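Side-chain contact in GDSL-esterase (Pseudoalteromonas sp., PDB 3HP4), which hydrolyses esters as a cold-adapted enzyme of the SGNH/GDSL hydrolase family, and may act on lysophospholipids: residues F143-I148 with D153-D158. Numbering follows the deposited sequence. Where two conformers were deposited one is given.
Sequences FFMLDI and DLMQND
The backbones of 143-148 and 153-158 come nearest at Ile148 and Leu154, whose CA atoms lie 6.3 Å apart, and apolar side chains make the contact between them. The CG2 methyl of Ile148 lies 3.9 Å from Leu154 CB and 4.0 Å from Met155 SD. Its other branch ends in CD1, which meets Leu154 CD1 at 4.0 Å. The side chains of Ile148 and Leu154 cross at about a right angle. CG2 of Ile148 is anti to the backbone N, with CG1 beside that N (chi1 -61°), and both branches reach Leu154. Both segments belong to the loop that links strand 139-141, an edge of the parallel sheet of this SGNH hydrolase fold, to helix 166-183. Leu154 also packs on Leu169 of that helix. Asp158 ends the second segment and hydrogen-bonds through OD2 to His161 ND1, consistent with the catalytic Asp-His pair of the family. Met145 and Met155 meet at their ends, with Met145 CE 3.7 Å from Met155 SD and 3.8 Å from Met155 CE. Met145 also touches Pro162. Because Met145 CE and Ile148 CG2 both touch the sulfur of Met155, an alanine here is likely to open a gap beside them. Within 143-148, Phe143 to Leu146 form a type I turn, and Met145 CB lies over one face of the Phe143 ring, toward its rim.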
loop_
_atom_site.group_PDB
_atom_site.type_symbol
_atom_site.label_atom_id
_atom_site.label_comp_id
_atom_site.label_asym_id
_atom_site.label_seq_id
_atom_site.Cartn_x
_atom_site.Cartn_y
_atom_site.Cartn_z
ATOM N N PHE A 143 -8.795 0.761 -1.250
ATOM C CA PHE A 143 -7.969 1.821 -0.557
ATOM C C PHE A 143 -8.490 1.991 0.867
ATOM O O PHE A 143 -9.631 2.408 1.071
ATOM C CB PHE A 143 -8.126 3.086 -1.327
ATOM C CG PHE A 143 -7.181 4.225 -0.922
ATOM C CD1 PHE A 143 -5.918 3.950 -0.463
ATOM C CD2 PHE A 143 -7.570 5.539 -1.088
ATOM C CE1 PHE A 143 -5.041 5.008 -0.146
ATOM C CE2 PHE A 143 -6.659 6.580 -0.776
ATOM C CZ PHE A 143 -5.426 6.263 -0.314
ATOM N N PHE A 144 -7.635 1.768 1.855
ATOM C CA PHE A 144 -8.092 1.865 3.241
ATOM C C PHE A 144 -8.397 3.255 3.692
ATOM O O PHE A 144 -9.054 3.417 4.723
ATOM C CB PHE A 144 -7.104 1.167 4.218
ATOM C CG PHE A 144 -5.681 1.706 4.231
ATOM C CD1 PHE A 144 -5.389 2.966 4.745
ATOM C CD2 PHE A 144 -4.641 0.894 3.786
ATOM C CE1 PHE A 144 -4.048 3.393 4.777
ATOM C CE2 PHE A 144 -3.303 1.341 3.838
ATOM C CZ PHE A 144 -3.026 2.592 4.345
ATOM N N MET A 145 -7.996 4.296 2.945
ATOM C CA MET A 145 -8.286 5.673 3.343
ATOM C C MET A 145 -9.689 6.133 3.032
ATOM O O MET A 145 -10.108 7.173 3.501
ATOM C CB MET A 145 -7.300 6.635 2.704
ATOM C CG MET A 145 -5.890 6.501 3.306
ATOM S SD MET A 145 -5.787 6.846 5.104
ATOM C CE MET A 145 -6.317 8.574 5.211
ATOM N N LEU A 146 -10.409 5.409 2.168
ATOM C CA LEU A 146 -11.721 5.910 1.755
ATOM C C LEU A 146 -12.690 6.184 2.889
ATOM O O LEU A 146 -13.434 7.137 2.864
ATOM C CB LEU A 146 -12.355 4.928 0.755
ATOM C CG LEU A 146 -11.649 4.921 -0.619
ATOM C CD1 LEU A 146 -12.107 3.653 -1.428
ATOM C CD2 LEU A 146 -11.873 6.167 -1.374
ATOM N N ASP A 147 -12.669 5.310 3.878
ATOM C CA ASP A 147 -13.559 5.408 5.034
ATOM C C ASP A 147 -12.918 6.131 6.197
ATOM O O ASP A 147 -13.500 6.145 7.308
ATOM C CB ASP A 147 -13.957 4.001 5.506
ATOM C CG ASP A 147 -14.797 3.270 4.496
ATOM O OD1 ASP A 147 -15.212 3.889 3.498
ATOM O OD2 ASP A 147 -15.021 2.056 4.690
ATOM N N ILE A 148 -11.720 6.701 6.005
ATOM C CA ILE A 148 -10.971 7.365 7.065
ATOM C C ILE A 148 -10.905 8.859 6.780
ATOM O O ILE A 148 -11.189 9.692 7.699
ATOM C CB ILE A 148 -9.515 6.819 7.108
ATOM C CG1 ILE A 148 -9.488 5.311 7.408
ATOM C CG2 ILE A 148 -8.685 7.603 8.159
ATOM C CD1 ILE A 148 -9.940 4.950 8.791
ATOM N N ASP A 153 -11.751 13.535 13.075
ATOM C CA ASP A 153 -11.155 12.997 14.305
ATOM C C ASP A 153 -10.155 11.876 13.996
ATOM O O ASP A 153 -9.502 11.386 14.903
ATOM C CB ASP A 153 -12.232 12.474 15.277
ATOM C CG ASP A 153 -13.065 11.357 14.673
ATOM O OD1 ASP A 153 -13.669 11.584 13.594
ATOM O OD2 ASP A 153 -13.123 10.244 15.261
ATOM N N LEU A 154 -10.050 11.435 12.730
ATOM C CA LEU A 154 -9.151 10.337 12.350
ATOM C C LEU A 154 -7.973 10.880 11.543
ATOM O O LEU A 154 -7.138 10.087 11.096
ATOM C CB LEU A 154 -9.898 9.315 11.504
ATOM C CG LEU A 154 -11.099 8.695 12.189
ATOM C CD1 LEU A 154 -11.651 7.654 11.200
ATOM C CD2 LEU A 154 -10.714 8.065 13.534
ATOM N N MET A 155 -7.904 12.185 11.311
ATOM C CA MET A 155 -6.874 12.792 10.470
ATOM C C MET A 155 -6.011 13.763 11.244
ATOM O O MET A 155 -6.499 14.402 12.167
ATOM C CB MET A 155 -7.516 13.506 9.278
ATOM C CG MET A 155 -8.236 12.580 8.341
ATOM S SD MET A 155 -7.217 11.271 7.550
ATOM C CE MET A 155 -6.450 12.234 6.232
ATOM N N GLN A 156 -4.740 13.880 10.885
ATOM C CA GLN A 156 -3.840 14.822 11.535
ATOM C C GLN A 156 -4.173 16.245 11.101
ATOM O O GLN A 156 -4.832 16.465 10.095
ATOM C CB GLN A 156 -2.385 14.475 11.205
ATOM C CG GLN A 156 -1.951 13.167 11.835
ATOM C CD GLN A 156 -0.511 12.811 11.536
ATOM O OE1 GLN A 156 0.255 13.636 11.036
ATOM N NE2 GLN A 156 -0.133 11.578 11.844
ATOM N N ASN A 157 -3.727 17.219 11.881
ATOM C CA ASN A 157 -3.963 18.623 11.535
ATOM C C ASN A 157 -3.809 18.900 10.028
ATOM O O ASN A 157 -4.598 19.644 9.439
ATOM C CB ASN A 157 -3.055 19.535 12.368
ATOM C CG ASN A 157 -3.533 19.676 13.807
ATOM O OD1 ASN A 157 -4.649 19.271 14.152
ATOM N ND2 ASN A 157 -2.699 20.281 14.649
ATOM N N ASP A 158 -2.818 18.263 9.395
ATOM C CA ASP A 158 -2.519 18.503 7.972
ATOM C C ASP A 158 -3.531 17.976 6.950
ATOM O O ASP A 158 -3.351 18.167 5.746
ATOM C CB ASP A 158 -1.113 18.002 7.599
ATOM C CG ASP A 158 -1.004 16.477 7.578
ATOM O OD1 ASP A 158 -2.036 15.780 7.710
ATOM O OD2 ASP A 158 0.140 15.978 7.452
#